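Local coordinates for uncharacterized DUF364 family protein (Pyrococcus horikoshii, PDB 3NPG), which is of unknown function but, as a putative heavy-metal chelation protein, may bind heavy-metal ions, at residues Trp34-Val37 with Gly42-Leu45; Leu68-Lys73 with Val86-Ala91; Pro127-Leu132 with Val138-Arg143. One frame throughout, in Å; residues are numbered along the deposited sequence.

Interaction 1 of 3, residues Trp34-Val37 with Gly42-Leu45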
# COMPACT_ATOMS: atom_id res chain seq x y z
N TRP A 34 19.04 14.34 1.74
CA TRP A 34 20.23 15.04 1.27
C TRP A 34 21.30 15.17 2.34
O TRP A 34 20.99 15.19 3.53
CB TRP A 34 19.88 16.41 0.68
CG TRP A 34 19.13 17.30 1.61
CD1 TRP A 34 17.78 17.45 1.70
CD2 TRP A 34 19.69 18.21 2.56
NE1 TRP A 34 17.46 18.39 2.65
CE2 TRP A 34 18.62 18.88 3.19
CE3 TRP A 34 21.01 18.52 2.95
CZ2 TRP A 34 18.82 19.84 4.19
CZ3 TRP A 34 21.20 19.47 3.94
CH2 TRP A 34 20.12 20.11 4.55
N VAL A 35 22.56 15.25 1.90
CA VAL A 35 23.71 15.44 2.79
C VAL A 35 24.60 16.53 2.20
O VAL A 35 25.04 16.41 1.05
CB VAL A 35 24.49 14.11 3.02
CG1 VAL A 35 25.86 14.37 3.62
CG2 VAL A 35 23.69 13.14 3.89
N LEU A 36 24.80 17.62 2.95
CA LEU A 36 25.64 18.73 2.51
C LEU A 36 27.04 18.59 3.14
O LEU A 36 27.16 18.42 4.35
CB LEU A 36 25.00 20.07 2.91
CG LEU A 36 25.69 21.35 2.41
CD1 LEU A 36 25.79 21.36 0.89
CD2 LEU A 36 24.97 22.59 2.91
N VAL A 37 28.09 18.59 2.29
CA VAL A 37 29.48 18.45 2.77
C VAL A 37 30.33 19.65 2.35
O VAL A 37 29.95 20.39 1.45
CB VAL A 37 30.13 17.10 2.35
CG1 VAL A 37 29.37 15.92 2.93
CG2 VAL A 37 30.24 16.99 0.82
N GLY A 42 35.38 23.80 -1.72
CA GLY A 42 34.02 24.29 -1.57
C GLY A 42 33.04 23.26 -1.03
O GLY A 42 33.45 22.30 -0.36
N ARG A 43 31.74 23.44 -1.33
CA ARG A 43 30.68 22.54 -0.85
C ARG A 43 30.13 21.62 -1.95
O ARG A 43 30.26 21.93 -3.14
CB ARG A 43 29.53 23.35 -0.21
CG ARG A 43 29.88 23.94 1.15
CD ARG A 43 28.70 24.66 1.76
NE ARG A 43 29.02 25.16 3.10
CZ ARG A 43 28.16 25.82 3.87
NH1 ARG A 43 26.93 26.08 3.43
NH2 ARG A 43 28.52 26.23 5.08
N ALA A 44 29.50 20.50 -1.55
CA ALA A 44 28.88 19.55 -2.48
C ALA A 44 27.62 18.96 -1.86
O ALA A 44 27.61 18.63 -0.67
CB ALA A 44 29.86 18.44 -2.82
N LEU A 45 26.56 18.84 -2.66
CA LEU A 45 25.30 18.30 -2.17
C LEU A 45 24.99 16.94 -2.79
O LEU A 45 24.91 16.80 -4.01
CB LEU A 45 24.15 19.30 -2.44
CG LEU A 45 22.80 18.99 -1.77
CD1 LEU A 45 22.92 19.00 -0.25
CD2 LEU A 45 21.76 19.98 -2.20

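Interaction 2 of 3, residues Leu68-Lys73 with Val86-Ala91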
# COMPACT_ATOMS: atom_id res chain seq x y z
N LEU A 68 31.67 10.22 8.11
CA LEU A 68 32.14 8.83 8.18
C LEU A 68 31.11 7.90 8.83
O LEU A 68 30.97 6.75 8.41
CB LEU A 68 33.49 8.75 8.92
CG LEU A 68 34.70 9.37 8.19
CD1 LEU A 68 35.87 9.54 9.13
CD2 LEU A 68 35.10 8.53 6.98
N GLU A 69 30.35 8.42 9.84
CA GLU A 69 29.29 7.66 10.52
C GLU A 69 28.14 7.36 9.56
O GLU A 69 27.64 6.24 9.53
CB GLU A 69 28.78 8.43 11.76
CG GLU A 69 27.73 7.70 12.59
CD GLU A 69 28.25 6.60 13.49
OE1 GLU A 69 29.42 6.70 13.95
OE2 GLU A 69 27.47 5.67 13.81
N PHE A 70 27.75 8.37 8.74
CA PHE A 70 26.69 8.21 7.74
C PHE A 70 27.05 7.16 6.71
O PHE A 70 26.27 6.24 6.49
CB PHE A 70 26.38 9.56 7.05
CG PHE A 70 25.50 10.52 7.83
CD1 PHE A 70 24.95 10.15 9.06
CD2 PHE A 70 25.19 11.78 7.33
CE1 PHE A 70 24.14 11.03 9.77
CE2 PHE A 70 24.38 12.66 8.04
CZ PHE A 70 23.86 12.28 9.26
N ILE A 71 28.27 7.26 6.13
CA ILE A 71 28.76 6.33 5.09
C ILE A 71 28.87 4.89 5.62
O ILE A 71 28.55 3.95 4.90
CB ILE A 71 30.09 6.82 4.44
CG1 ILE A 71 29.93 8.25 3.86
CG2 ILE A 71 30.58 5.84 3.36
CD1 ILE A 71 31.24 8.95 3.52
N ASP A 72 29.29 4.72 6.89
CA ASP A 72 29.41 3.39 7.50
C ASP A 72 28.04 2.69 7.60
O ASP A 72 27.97 1.47 7.51
CB ASP A 72 30.07 3.48 8.88
CG ASP A 72 30.32 2.13 9.53
OD1 ASP A 72 30.89 1.25 8.86
OD2 ASP A 72 29.93 1.96 10.71
N LYS A 73 26.96 3.49 7.73
CA LYS A 73 25.60 2.96 7.87
C LYS A 73 24.88 2.79 6.51
O LYS A 73 23.66 2.64 6.48
CB LYS A 73 24.77 3.87 8.81
CG LYS A 73 25.32 3.97 10.24
CD LYS A 73 25.02 2.74 11.06
CE LYS A 73 25.63 2.81 12.43
NZ LYS A 73 25.03 3.90 13.24
N VAL A 86 23.80 6.52 1.63
CA VAL A 86 23.91 6.68 0.17
C VAL A 86 23.97 8.17 -0.22
O VAL A 86 24.79 8.55 -1.05
CB VAL A 86 22.77 5.92 -0.57
CG1 VAL A 86 22.75 6.26 -2.05
CG2 VAL A 86 22.90 4.41 -0.36
N ALA A 87 23.14 9.02 0.44
CA ALA A 87 23.17 10.48 0.22
C ALA A 87 24.53 11.06 0.58
O ALA A 87 25.02 11.96 -0.09
CB ALA A 87 22.07 11.16 1.03
N ALA A 88 25.18 10.50 1.63
CA ALA A 88 26.52 10.91 2.06
C ALA A 88 27.59 10.43 1.07
O ALA A 88 28.53 11.17 0.80
CB ALA A 88 26.81 10.37 3.45
N ILE A 89 27.44 9.19 0.53
CA ILE A 89 28.36 8.66 -0.49
C ILE A 89 28.28 9.53 -1.75
O ILE A 89 29.32 9.88 -2.32
CB ILE A 89 28.06 7.15 -0.81
CG1 ILE A 89 28.37 6.25 0.40
CG2 ILE A 89 28.84 6.68 -2.07
CD1 ILE A 89 27.86 4.84 0.27
N ASN A 90 27.05 9.94 -2.13
CA ASN A 90 26.82 10.82 -3.27
C ASN A 90 27.40 12.22 -3.02
O ASN A 90 27.93 12.83 -3.94
CB ASN A 90 25.33 10.90 -3.59
CG ASN A 90 24.76 9.60 -4.10
OD1 ASN A 90 25.46 8.73 -4.62
ND2 ASN A 90 23.45 9.45 -4.00
N ALA A 91 27.31 12.71 -1.76
CA ALA A 91 27.86 14.02 -1.38
C ALA A 91 29.36 14.05 -1.60
O ALA A 91 29.88 14.96 -2.25
CB ALA A 91 27.53 14.32 0.07

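Interaction 3 of 3, residues Pro127-Leu132 with Val138-Arg143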
# COMPACT_ATOMS: atom_id res chain seq x y z
N PRO A 127 8.25 9.47 -18.88
CA PRO A 127 8.87 10.04 -20.10
C PRO A 127 9.80 9.05 -20.82
O PRO A 127 9.75 8.94 -22.04
CB PRO A 127 9.63 11.27 -19.58
CG PRO A 127 9.84 11.00 -18.12
CD PRO A 127 8.63 10.24 -17.68
N VAL A 128 10.61 8.28 -20.04
CA VAL A 128 11.53 7.28 -20.59
C VAL A 128 10.76 6.10 -21.20
O VAL A 128 11.09 5.64 -22.30
CB VAL A 128 12.57 6.80 -19.53
CG1 VAL A 128 13.56 5.80 -20.13
CG2 VAL A 128 13.30 7.99 -18.91
N VAL A 129 9.71 5.62 -20.49
CA VAL A 129 8.88 4.50 -20.95
C VAL A 129 8.16 4.84 -22.27
O VAL A 129 8.25 4.08 -23.23
CB VAL A 129 7.88 4.03 -19.84
CG1 VAL A 129 6.90 2.99 -20.38
CG2 VAL A 129 8.63 3.49 -18.63
N ARG A 130 7.49 6.02 -22.32
CA ARG A 130 6.74 6.47 -23.51
C ARG A 130 7.62 6.54 -24.76
O ARG A 130 7.17 6.18 -25.85
CB ARG A 130 6.08 7.83 -23.24
N THR A 131 8.88 7.00 -24.60
CA THR A 131 9.82 7.16 -25.71
C THR A 131 10.32 5.80 -26.23
O THR A 131 10.47 5.63 -27.44
CB THR A 131 11.00 8.07 -25.29
OG1 THR A 131 10.49 9.22 -24.60
CG2 THR A 131 11.85 8.50 -26.47
N LEU A 132 10.58 4.84 -25.32
CA LEU A 132 11.14 3.54 -25.70
C LEU A 132 10.09 2.50 -26.10
O LEU A 132 10.39 1.60 -26.89
CB LEU A 132 12.03 2.99 -24.57
CG LEU A 132 13.26 3.82 -24.22
CD1 LEU A 132 13.88 3.35 -22.96
CD2 LEU A 132 14.29 3.80 -25.34
N VAL A 138 9.55 -3.27 -24.47
CA VAL A 138 9.82 -2.78 -23.11
C VAL A 138 9.06 -3.58 -22.03
O VAL A 138 7.90 -3.94 -22.22
CB VAL A 138 9.55 -1.25 -23.01
CG1 VAL A 138 9.79 -0.74 -21.60
CG2 VAL A 138 10.41 -0.48 -24.01
N TYR A 139 9.75 -3.84 -20.89
CA TYR A 139 9.16 -4.50 -19.71
C TYR A 139 9.38 -3.61 -18.50
O TYR A 139 10.52 -3.44 -18.06
CB TYR A 139 9.80 -5.89 -19.48
CG TYR A 139 9.47 -6.90 -20.56
CD1 TYR A 139 10.25 -7.01 -21.71
CD2 TYR A 139 8.39 -7.76 -20.42
CE1 TYR A 139 9.94 -7.92 -22.71
CE2 TYR A 139 8.08 -8.69 -21.41
CZ TYR A 139 8.86 -8.77 -22.56
OH TYR A 139 8.55 -9.68 -23.54
N VAL A 140 8.31 -2.95 -18.01
CA VAL A 140 8.41 -2.02 -16.88
C VAL A 140 8.08 -2.71 -15.56
O VAL A 140 7.05 -3.38 -15.46
CB VAL A 140 7.54 -0.73 -17.10
CG1 VAL A 140 7.88 0.33 -16.06
CG2 VAL A 140 7.73 -0.18 -18.50
N PHE A 141 8.95 -2.54 -14.54
CA PHE A 141 8.75 -3.15 -13.22
C PHE A 141 8.65 -2.07 -12.15
O PHE A 141 9.56 -1.24 -12.04
CB PHE A 141 9.89 -4.13 -12.89
CG PHE A 141 10.12 -5.17 -13.95
CD1 PHE A 141 9.39 -6.35 -13.96
CD2 PHE A 141 11.09 -4.99 -14.93
CE1 PHE A 141 9.60 -7.32 -14.94
CE2 PHE A 141 11.30 -5.96 -15.92
CZ PHE A 141 10.55 -7.12 -15.91
N GLU A 142 7.57 -2.08 -11.38
CA GLU A 142 7.39 -1.09 -10.32
C GLU A 142 7.03 -1.75 -8.99
O GLU A 142 6.15 -2.62 -8.94
CB GLU A 142 6.35 -0.02 -10.72
CG GLU A 142 6.19 1.11 -9.71
CD GLU A 142 7.47 1.85 -9.34
OE1 GLU A 142 8.03 2.54 -10.22
OE2 GLU A 142 7.89 1.77 -8.17
N ARG A 143 7.72 -1.35 -7.92
CA ARG A 143 7.50 -1.89 -6.58
C ARG A 143 6.45 -1.05 -5.81
O ARG A 143 5.62 -1.62 -5.10
CB ARG A 143 8.84 -1.94 -5.82
CG ARG A 143 8.78 -2.68 -4.52
CD ARG A 143 10.15 -2.94 -3.95
NE ARG A 143 10.09 -3.21 -2.52
CZ ARG A 143 9.89 -4.41 -1.99
NH1 ARG A 143 9.78 -5.48 -2.77
NH2 ARG A 143 9.85 -4.57 -0.67

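Interaction 1 of 3, residues Trp34-Val37 with Gly42-Leu45
Leu-45 and Leu-36 face each other across two antiparallel strands as a non-hydrogen-bonded pair, and their side chains lie on the same face of the sheet. In Leu-45, CG is anti to the backbone N (chi1 -170°), which carries the branched end across toward the neighbouring strand. There CD1 touches Leu-36 CD1 at 3.9 Å, the two leucine side chains crossing at about a right angle. The same Leu-45 CD1 lies 3.8 Å from Trp-34 CE3, obliquely placed against the indole, and also packs by the carbonyl O of Val-35. Leucine suits this position because CD1, at the end of its branch, reaches across to both Leu-36 and the Trp-34 ring. On its other branch, Leu-36 CD2 passes 4.0 Å from NH1 of Arg-43, whose chain, extended from CG to NE, lies at the exposed part of the contact.

The next pair, Val-37 with Ala-44, is hydrogen-bonded. Val-37 N gives a nearly straight bond of 3.0 Å to Ala-44 O (173° at the hydrogen), and Ala-44 N returns one of 3.0 Å to Val-37 O. Arg-43 CA adds a CA-H...O contact to that same carbonyl O of Val-37. Side chains here turn to the other face, where Val-37 CG2 meets Ala-44 CB at 3.9 Å; the small alanine and compact valine allow helix 79-96 to come close, with Ala-91 against Val-37 and Tyr-95 against Ala-44. Over the leucine face lies helix 223-232, where Ile-223 touches both Leu-36 and Leu-45. The ladder is that of a beta hairpin, strands 32-38 and 43-49; strand 22-27, bonded to the other edge of strand 32-38, completes a three-stranded antiparallel meander.

Interaction 2 of 3, residues Leu68-Lys73 with Val86-Ala91
Ala-88 of helix 79-96 meets Phe-70 and Ile-71 of helix 67-72 in a helix-helix packing contact on one face of the three-stranded antiparallel sheet. The short segments cross at -121°, their axes coming within 8.1 Å. Such an approach depends on the small side chain of Ala-88: its CB is 3.7 Å from Phe-70 CB and 3.8 Å from Ile-71 CG1, so one methyl touches two successive residues of the other helix. It lies at the edge of the Phe-70 ring, near the ring plane, and does not cover the aromatic face.

Ile-71 divides its two branches between the partners. With chi1 at -56°, CG1 is anti to the carbonyl carbon and CG2 anti to the backbone N; the first reaches Ala-88, while the second touches Ile-89 CG1 at 3.7 Å, the two isoleucines packing obliquely. Beta-branched chains suit this junction because they present carbon on two sides close to the helix backbone. No hydrogen bond joins the segments, and the four touching residues are all buried and apolar.

Further out, Ile-71 also packs on Ala-14 and Met-15 of helix 6-17, which brings a third helix to the junction. Phe-70 extends toward the sheet, touching Val-35, and makes an edge-to-face pair with Phe-26; Leu-232 of the second subunit packs on it as well, tying the contact to the assembly.

At the end of the shorter helix charged groups take over. Asp-72 pairs with Lys-11, and Lys-73 curls back one helical turn, placing NZ 3.1 Å from Glu-69 OE2 in a salt bridge, NZ lying nearly on the line of the C-O bond.

Interaction 3 of 3, residues Pro127-Leu132 with Val138-Arg143
In the beta-alpha-beta unit formed by strand 118-122, helix 126-132 and strand 137-141, part of a Rossmann-like sheet, Val-129 and Leu-132 of the helix pack on Val-140 and Val-138 of the strand that follows it. With CG1 of Val-140 anti to the backbone N (chi1 -169°), CG2 falls anti to the carbonyl carbon, 3.8 Å from both CG1 and CG2 of Val-129. The two valines meet obliquely, branch against branch.

Nearer the helix end, Val-138 CG2 lies 3.9 Å from Leu-132 CB and 3.6 Å from Leu-132 O, touching the leucine at its root. Valine suits these strand positions, since its two methyls near the backbone cover the sheet without reaching far. Ile-121 of the adjoining parallel strand touches Val-129, Leu-132 and Val-138 and continues the apolar layer, whereas the alternate residues, Tyr-139 and Phe-141, pack on helix 158-161.

Further along the chain the chemistry becomes polar: Glu-142 OE1 accepts from Asn-124 N, and Arg-143 forms salt bridges with Glu-54 of its own chain and with Asp-155 of the third subunit. On the helix, the hydroxyl of Thr-131 is turned back along its own turn, OG1 giving a 2.7 Å hydrogen bond to Pro-127 O.

How the interactions relate
Interactions 1 and 2 lie in adjoining buried layers, a sheet and the helices on it: their centres are 11 Å apart, and helix 79-96 lies against strands 32-38 and 43-49, with Ala-91 CB 3.4 Å from Val-35 O. Interaction 1 combines backbone hydrogen bonds with apolar packing, whereas interaction 2 is wholly apolar across its helices and keeps its charges at the periphery. Interaction 3 stands apart in the Rossmann-like part, across the chain's centre, about 31 Å from interaction 1 between centres. It packs a helix on a strand, is only partly buried, and ends in polar groups that reach the third subunit, while interaction 2 meets the second subunit through the packing of Phe-70 on Leu-232.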